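Local coordinates for tailspike protein (Siphovirus 9NA, PDB 3RIQ) that probably binds and cleaves the lipopolysaccharide O-antigen of Salmonella as a trimeric endorhamnosidase that recognises the host cell for the phage, at residues S401-S405 with C419-A423; N437-M443 with L455-C461; S471-L475 with E486-L492. All coordinates share one frame; numbering follows the deposited sequence.

Contact 1 of 3, residues S401-S405 with C419-A423; sequences SSEVS and CTYVA
Cys419 meets the neighbouring rung through both its side-chain atoms: CB lies 3.3 Å from Ser402 O, and SG packs against the CG2 branch of Val404 at 3.8 Å. The sulfur is put there by a first torsion of 65°, which tucks SG in over the backbone. At Thr420 the chain turns a corner, just as it does at Ser401 one rung back, so the two corners lie next to each other in the stack. Thr420 N donates to Ser402 O at 2.8 Å, the first of three backbone bonds, while Thr420 OG1 lies 3.4 Å from Ser401 CA and hydrogen-bonds to Pro400 O. Beyond the corner the strands run parallel. Tyr421 O takes the N-H of Val404 at 2.9 Å and is also approached by the CA of Glu403. On the face that carries Glu403 and Tyr421, the carboxylate comes obliquely to the ring, Glu403 OE1 3.9 Å from Tyr421 CD2, with the two planes almost perpendicular (89°). Val422 pairs with Val404 on the other face, the buried one. Ala423 N then closes the series on Val404 O at 3.0 Å, and its CB lies close to Ser405 CB in the modelled conformer. Stacking of corner on corner and strand on strand is the mark of a parallel beta-helix, here the right-handed one of the P22 tailspike family. Glu403 and Tyr421 also pack on Gly411 of the second subunit, so the last rungs already belong to the trimer interface. Strand 402-409 is sandwiched in this stack: strand 421-427 lies on one side and strand 381-388 on the other, where Glu403 and Ser405 bond through their backbones to Ser380, Leu382 and Gly384, and Ser402 OG bonds to Gly378 O and Ser380 N.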
# COMPACT_ATOMS: atom_id res chain seq x y z
N SER A 401 -7.83 -10.44 23.94
CA SER A 401 -8.22 -11.74 23.39
C SER A 401 -7.67 -11.99 22.00
O SER A 401 -7.99 -12.99 21.37
CB SER A 401 -9.74 -11.84 23.35
OG SER A 401 -10.26 -11.80 24.66
N SER A 402 -6.78 -11.09 21.54
CA SER A 402 -6.27 -11.18 20.17
C SER A 402 -4.86 -11.74 20.13
O SER A 402 -4.19 -11.80 21.16
CB SER A 402 -6.30 -9.80 19.51
OG SER A 402 -7.63 -9.33 19.42
N GLU A 403 -4.41 -12.13 18.94
CA GLU A 403 -3.01 -12.44 18.73
C GLU A 403 -2.36 -11.41 17.83
O GLU A 403 -3.02 -10.82 16.96
CB GLU A 403 -2.84 -13.85 18.19
CG GLU A 403 -3.40 -14.06 16.82
CD GLU A 403 -3.19 -15.49 16.38
OE1 GLU A 403 -2.04 -15.97 16.42
OE2 GLU A 403 -4.17 -16.16 16.01
N VAL A 404 -1.07 -11.18 18.05
CA VAL A 404 -0.32 -10.14 17.37
C VAL A 404 0.99 -10.72 16.80
O VAL A 404 1.57 -11.62 17.40
CB VAL A 404 0.01 -9.00 18.37
CG1 VAL A 404 0.61 -7.82 17.67
CG2 VAL A 404 -1.25 -8.54 19.11
N SER A 405 1.44 -10.18 15.68
CA SER A 405 2.76 -10.51 15.12
C SER A 405 3.34 -9.28 14.44
O SER A 405 2.59 -8.44 13.91
CB SER A 405 2.66 -11.67 14.14
OG SER A 405 1.90 -11.28 13.03
N CYS A 419 -2.14 -8.80 25.08
CA CYS A 419 -2.84 -9.70 24.16
C CYS A 419 -2.70 -11.12 24.60
O CYS A 419 -2.10 -11.38 25.64
CB CYS A 419 -2.34 -9.52 22.71
SG CYS A 419 -0.63 -10.00 22.55
N THR A 420 -3.28 -12.05 23.84
CA THR A 420 -3.23 -13.46 24.23
C THR A 420 -1.95 -14.15 23.78
O THR A 420 -1.40 -15.02 24.47
CB THR A 420 -4.43 -14.23 23.64
OG1 THR A 420 -5.63 -13.79 24.29
CG2 THR A 420 -4.32 -15.72 23.90
N TYR A 421 -1.49 -13.77 22.59
CA TYR A 421 -0.33 -14.42 22.00
C TYR A 421 0.47 -13.39 21.19
O TYR A 421 -0.13 -12.64 20.40
CB TYR A 421 -0.77 -15.60 21.09
CG TYR A 421 0.42 -16.27 20.44
CD1 TYR A 421 1.23 -17.17 21.17
CD2 TYR A 421 0.78 -15.99 19.12
CE1 TYR A 421 2.37 -17.77 20.59
CE2 TYR A 421 1.92 -16.57 18.54
CZ TYR A 421 2.69 -17.46 19.26
OH TYR A 421 3.82 -18.00 18.68
N VAL A 422 1.78 -13.40 21.40
CA VAL A 422 2.72 -12.55 20.67
C VAL A 422 3.62 -13.51 19.86
O VAL A 422 4.25 -14.40 20.44
CB VAL A 422 3.58 -11.69 21.65
CG1 VAL A 422 4.68 -10.98 20.92
CG2 VAL A 422 2.71 -10.67 22.42
N ALA A 423 3.69 -13.33 18.55
CA ALA A 423 4.43 -14.24 17.68
C ALA A 423 5.94 -14.10 17.76
O ALA A 423 6.47 -13.07 18.20
CB ALA A 423 3.98 -14.04 16.23

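Contact 2 of 3, residues N437-M443 with L455-C461; sequences NAMTLSM and LVLTADC
Torsions turn the ends of Met443 and Leu455 together: Met443 swings CG away from its own carbonyl (chi1 -52°) and bends at chi3, while Leu455 has CG opposite its own backbone N (chi1 -179°). The two chains then run side by side, with Met443 SD 4.0 Å from both CD1 and CD2 of Leu455. They belong to an antiparallel beta hairpin, in which segments 438-443 and 455-461 differ in direction by 163°. Six backbone hydrogen bonds of ordinary length tie it from Cys461 N on Asn437 O to Met443 N on Leu455 O; a seventh, from Leu455 N to Met443 O, is long and weak.

The two faces differ. On the buried one, Met443 and Leu455 are followed by Leu441 with Leu457, touching through their CB atoms at 4.2 Å, then by Met439 beside Ala459. Met439 and Ala459 also pack on Met443 of the third subunit, and Leu441 to Met443 form a parallel ladder with a strand of the second, so the hairpin helps hold the trimer together. The partly exposed face carries threonines, Ser442, Val456, Ala438 and Asp460, whose OD2 bonds to Gln462 NE2. Here Thr440, in a non-hydrogen-bonded pair with Thr458, lies alongside it and presents its methyl: CG2 sits 3.6 Å from Thr458 OG1 and 3.8 Å from Val456 CG1.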
# COMPACT_ATOMS: atom_id res chain seq x y z
N ASN A 437 24.13 4.96 27.13
CA ASN A 437 25.37 4.22 27.42
C ASN A 437 25.19 2.75 27.73
O ASN A 437 26.12 1.97 27.53
CB ASN A 437 26.18 4.89 28.53
CG ASN A 437 26.76 6.23 28.10
OD1 ASN A 437 27.17 6.42 26.94
ND2 ASN A 437 26.81 7.16 29.04
N ALA A 438 23.99 2.35 28.15
CA ALA A 438 23.70 0.95 28.38
C ALA A 438 22.49 0.57 27.57
O ALA A 438 21.62 1.41 27.33
CB ALA A 438 23.47 0.68 29.87
N MET A 439 22.41 -0.69 27.16
CA MET A 439 21.21 -1.18 26.48
C MET A 439 20.99 -2.62 26.89
O MET A 439 21.88 -3.26 27.47
CB MET A 439 21.29 -0.99 24.96
CG MET A 439 22.20 -1.99 24.22
SD MET A 439 22.25 -1.59 22.44
CE MET A 439 20.54 -1.91 21.94
N THR A 440 19.77 -3.12 26.61
CA THR A 440 19.33 -4.38 27.19
C THR A 440 18.57 -5.29 26.23
O THR A 440 17.90 -4.81 25.31
CB THR A 440 18.41 -4.15 28.41
OG1 THR A 440 17.39 -3.20 28.08
CG2 THR A 440 19.19 -3.67 29.65
N LEU A 441 18.67 -6.59 26.49
CA LEU A 441 17.68 -7.59 26.06
C LEU A 441 16.92 -8.02 27.30
O LEU A 441 17.54 -8.54 28.26
CB LEU A 441 18.36 -8.84 25.46
CG LEU A 441 17.47 -10.12 25.42
CD1 LEU A 441 16.35 -9.99 24.43
CD2 LEU A 441 18.31 -11.34 25.10
N SER A 442 15.59 -7.83 27.30
CA SER A 442 14.75 -8.24 28.42
C SER A 442 13.74 -9.25 27.92
O SER A 442 13.22 -9.10 26.79
CB SER A 442 14.02 -7.05 29.05
OG SER A 442 14.92 -6.01 29.38
N MET A 443 13.45 -10.27 28.73
CA MET A 443 12.46 -11.30 28.38
C MET A 443 11.45 -11.41 29.50
O MET A 443 11.84 -11.59 30.67
CB MET A 443 13.11 -12.65 28.07
CG MET A 443 14.23 -12.51 27.03
SD MET A 443 15.36 -13.91 26.78
CE MET A 443 14.26 -15.20 26.89
N LEU A 455 14.39 -12.21 32.72
CA LEU A 455 15.80 -12.21 32.30
C LEU A 455 16.15 -10.84 31.78
O LEU A 455 15.39 -10.28 30.99
CB LEU A 455 16.01 -13.26 31.19
CG LEU A 455 17.41 -13.47 30.59
CD1 LEU A 455 17.50 -14.88 29.99
CD2 LEU A 455 17.78 -12.40 29.54
N VAL A 456 17.28 -10.29 32.22
CA VAL A 456 17.83 -9.08 31.61
C VAL A 456 19.31 -9.28 31.31
O VAL A 456 20.09 -9.64 32.21
CB VAL A 456 17.69 -7.84 32.53
CG1 VAL A 456 18.28 -6.63 31.84
CG2 VAL A 456 16.21 -7.60 32.92
N LEU A 457 19.68 -9.11 30.04
CA LEU A 457 21.07 -9.13 29.58
C LEU A 457 21.47 -7.69 29.22
O LEU A 457 20.80 -7.07 28.39
CB LEU A 457 21.18 -10.02 28.34
CG LEU A 457 22.54 -10.14 27.62
CD1 LEU A 457 23.57 -10.91 28.49
CD2 LEU A 457 22.39 -10.78 26.23
N THR A 458 22.53 -7.16 29.83
CA THR A 458 22.88 -5.75 29.69
C THR A 458 24.26 -5.59 29.07
O THR A 458 25.21 -6.29 29.48
CB THR A 458 22.90 -5.06 31.08
OG1 THR A 458 21.63 -5.27 31.74
CG2 THR A 458 23.17 -3.56 30.95
N ALA A 459 24.36 -4.69 28.10
CA ALA A 459 25.64 -4.22 27.55
C ALA A 459 25.81 -2.82 28.09
O ALA A 459 25.01 -1.94 27.76
CB ALA A 459 25.54 -4.15 26.04
N ASP A 460 26.84 -2.58 28.91
CA ASP A 460 26.99 -1.27 29.54
C ASP A 460 28.32 -0.66 29.13
O ASP A 460 29.38 -1.11 29.59
CB ASP A 460 26.88 -1.42 31.07
CG ASP A 460 26.96 -0.09 31.81
OD1 ASP A 460 26.40 -0.02 32.92
OD2 ASP A 460 27.57 0.88 31.30
N CYS A 461 28.28 0.37 28.28
CA CYS A 461 29.51 0.98 27.77
C CYS A 461 30.07 1.98 28.76
O CYS A 461 29.40 2.95 29.12
CB CYS A 461 29.25 1.69 26.44
SG CYS A 461 30.75 2.50 25.77

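Contact 3 of 3, residues S471-L475 with E486-L492; sequences SIVKL and ELQLNRL
Lys474 lies across Glu486 and alongside Gln488. Its CB is 3.6 Å from Glu486 OE2; CG lies beside both that oxygen and Gln488 NE2; CD makes the closest approach, 3.4 Å from OE2. CE then moves on beside Gln488 NE2 at 4.1 Å, and Lys474 NZ ends 4.9 Å from Glu486 OE2, beyond contact. The lysine's aliphatic shaft thus runs past OE2 of the carboxylate, while OE2 takes a straight bond (165°) from Gln488 NE2, which lies on its anti side and 25° out of its plane. NE2 bonds also to Glu512 of the third subunit, so two carboxylates hold this amide.

Underneath is an antiparallel beta hairpin, its strands paired by four backbone bonds between Val473 and Leu489 and between Leu475 and Leu487. These four also put their side chains on one buried face, where Leu475 CB and Leu487 CG are 4.0 Å apart. Where strand 482-489 ends, Asn490 turns off with CG anti to its backbone N (chi1 -162°), and ND2 reaches Ser471 O at 2.9 Å; its OD1 takes Lys495 N. The hairpin occupies the third and fourth places of a five-strand antiparallel sheet: strand 455-461 flanks Lys474 and Leu475, and strand 497-500 flanks Gln488 and Leu489.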
# COMPACT_ATOMS: atom_id res chain seq x y z
N SER A 471 33.54 -1.92 28.21
CA SER A 471 32.20 -2.28 28.64
C SER A 471 32.17 -3.30 29.78
O SER A 471 33.16 -4.01 30.05
CB SER A 471 31.39 -2.85 27.46
OG SER A 471 31.83 -4.18 27.16
N ILE A 472 31.00 -3.37 30.41
CA ILE A 472 30.66 -4.44 31.34
C ILE A 472 29.46 -5.18 30.77
O ILE A 472 28.53 -4.55 30.24
CB ILE A 472 30.32 -3.87 32.74
CG1 ILE A 472 31.47 -3.02 33.29
CG2 ILE A 472 30.04 -5.01 33.71
CD1 ILE A 472 31.08 -2.22 34.55
N VAL A 473 29.50 -6.53 30.80
CA VAL A 473 28.34 -7.35 30.38
C VAL A 473 27.70 -7.92 31.65
O VAL A 473 28.41 -8.34 32.58
CB VAL A 473 28.84 -8.44 29.43
CG1 VAL A 473 27.79 -9.59 29.21
CG2 VAL A 473 29.27 -7.80 28.10
N LYS A 474 26.37 -7.95 31.70
CA LYS A 474 25.66 -8.41 32.88
C LYS A 474 24.51 -9.31 32.46
O LYS A 474 23.92 -9.10 31.38
CB LYS A 474 25.07 -7.24 33.69
CG LYS A 474 26.05 -6.13 33.97
CD LYS A 474 25.30 -4.91 34.50
CE LYS A 474 26.27 -3.78 34.72
NZ LYS A 474 25.62 -2.52 35.21
N LEU A 475 24.16 -10.27 33.31
CA LEU A 475 23.01 -11.13 33.07
C LEU A 475 22.40 -11.51 34.41
O LEU A 475 23.14 -11.94 35.31
CB LEU A 475 23.42 -12.40 32.30
CG LEU A 475 22.35 -13.47 32.02
CD1 LEU A 475 21.19 -12.90 31.18
CD2 LEU A 475 22.95 -14.75 31.36
N GLU A 486 23.31 -12.20 39.62
CA GLU A 486 23.84 -11.47 38.48
C GLU A 486 25.26 -11.87 38.19
O GLU A 486 26.14 -11.72 39.04
CB GLU A 486 23.75 -9.96 38.70
CG GLU A 486 24.29 -9.14 37.53
CD GLU A 486 23.72 -7.74 37.49
OE1 GLU A 486 22.50 -7.59 37.71
OE2 GLU A 486 24.50 -6.78 37.24
N LEU A 487 25.47 -12.42 37.00
CA LEU A 487 26.83 -12.56 36.53
C LEU A 487 27.26 -11.29 35.86
O LEU A 487 26.44 -10.62 35.20
CB LEU A 487 27.00 -13.78 35.63
CG LEU A 487 26.75 -13.77 34.15
CD1 LEU A 487 27.77 -12.96 33.35
CD2 LEU A 487 26.72 -15.19 33.62
N GLN A 488 28.55 -10.97 35.98
CA GLN A 488 29.10 -9.86 35.21
C GLN A 488 30.40 -10.27 34.56
O GLN A 488 31.10 -11.18 35.05
CB GLN A 488 29.33 -8.63 36.10
CG GLN A 488 28.12 -8.23 36.95
CD GLN A 488 28.31 -6.91 37.67
OE1 GLN A 488 29.44 -6.50 37.97
NE2 GLN A 488 27.21 -6.20 37.91
N LEU A 489 30.75 -9.60 33.45
CA LEU A 489 32.06 -9.77 32.82
C LEU A 489 32.73 -8.41 32.67
O LEU A 489 32.10 -7.44 32.23
CB LEU A 489 31.96 -10.41 31.43
CG LEU A 489 31.39 -11.82 31.29
CD1 LEU A 489 32.27 -12.90 31.90
CD2 LEU A 489 30.01 -11.89 31.86
N ASN A 490 34.02 -8.36 33.05
CA ASN A 490 34.87 -7.17 32.88
C ASN A 490 34.52 -5.97 33.78
O ASN A 490 34.74 -4.82 33.40
CB ASN A 490 34.97 -6.76 31.39
CG ASN A 490 36.16 -5.84 31.11
OD1 ASN A 490 37.26 -6.07 31.68
ND2 ASN A 490 35.96 -4.80 30.28
N ARG A 491 34.00 -6.21 34.99
CA ARG A 491 33.76 -5.07 35.88
C ARG A 491 35.08 -4.35 36.17
O ARG A 491 36.07 -4.99 36.54
CB ARG A 491 33.07 -5.48 37.20
CG ARG A 491 32.89 -4.27 38.14
CD ARG A 491 32.02 -4.62 39.33
NE ARG A 491 32.03 -3.57 40.35
CZ ARG A 491 31.28 -2.47 40.38
NH1 ARG A 491 30.36 -2.20 39.44
NH2 ARG A 491 31.47 -1.62 41.39
N LEU A 492 35.06 -3.03 35.99
CA LEU A 492 36.23 -2.16 36.20
C LEU A 492 37.45 -2.47 35.33
O LEU A 492 38.58 -2.05 35.62
CB LEU A 492 36.60 -2.03 37.70
CG LEU A 492 35.65 -1.07 38.42
CD1 LEU A 492 35.87 -1.12 39.92
CD2 LEU A 492 35.75 0.38 37.90

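How the contacts relate
Contact 1 belongs to the parallel beta-helix, whereas contacts 2 and 3 are successive hairpins of the antiparallel sheet that follows; about 11 Å separates the nearest atoms of contacts 1 and 2. Contacts 2 and 3 touch directly, since strands 455-461 and 470-479 are neighbours: Thr458 N lies 2.8 Å from Lys474 O, a probable hydrogen bond. Contacts 1 and 3 are mostly buried, contact 2 partly. Contact 1 is held chiefly by backbone bonds between parallel rungs. The hairpins instead have an apolar buried face backed by a more polar or mixed one, uncharged in most of contact 2, in contact 3 a lysine, a glutamate and a glutamine. All three reach the second subunit.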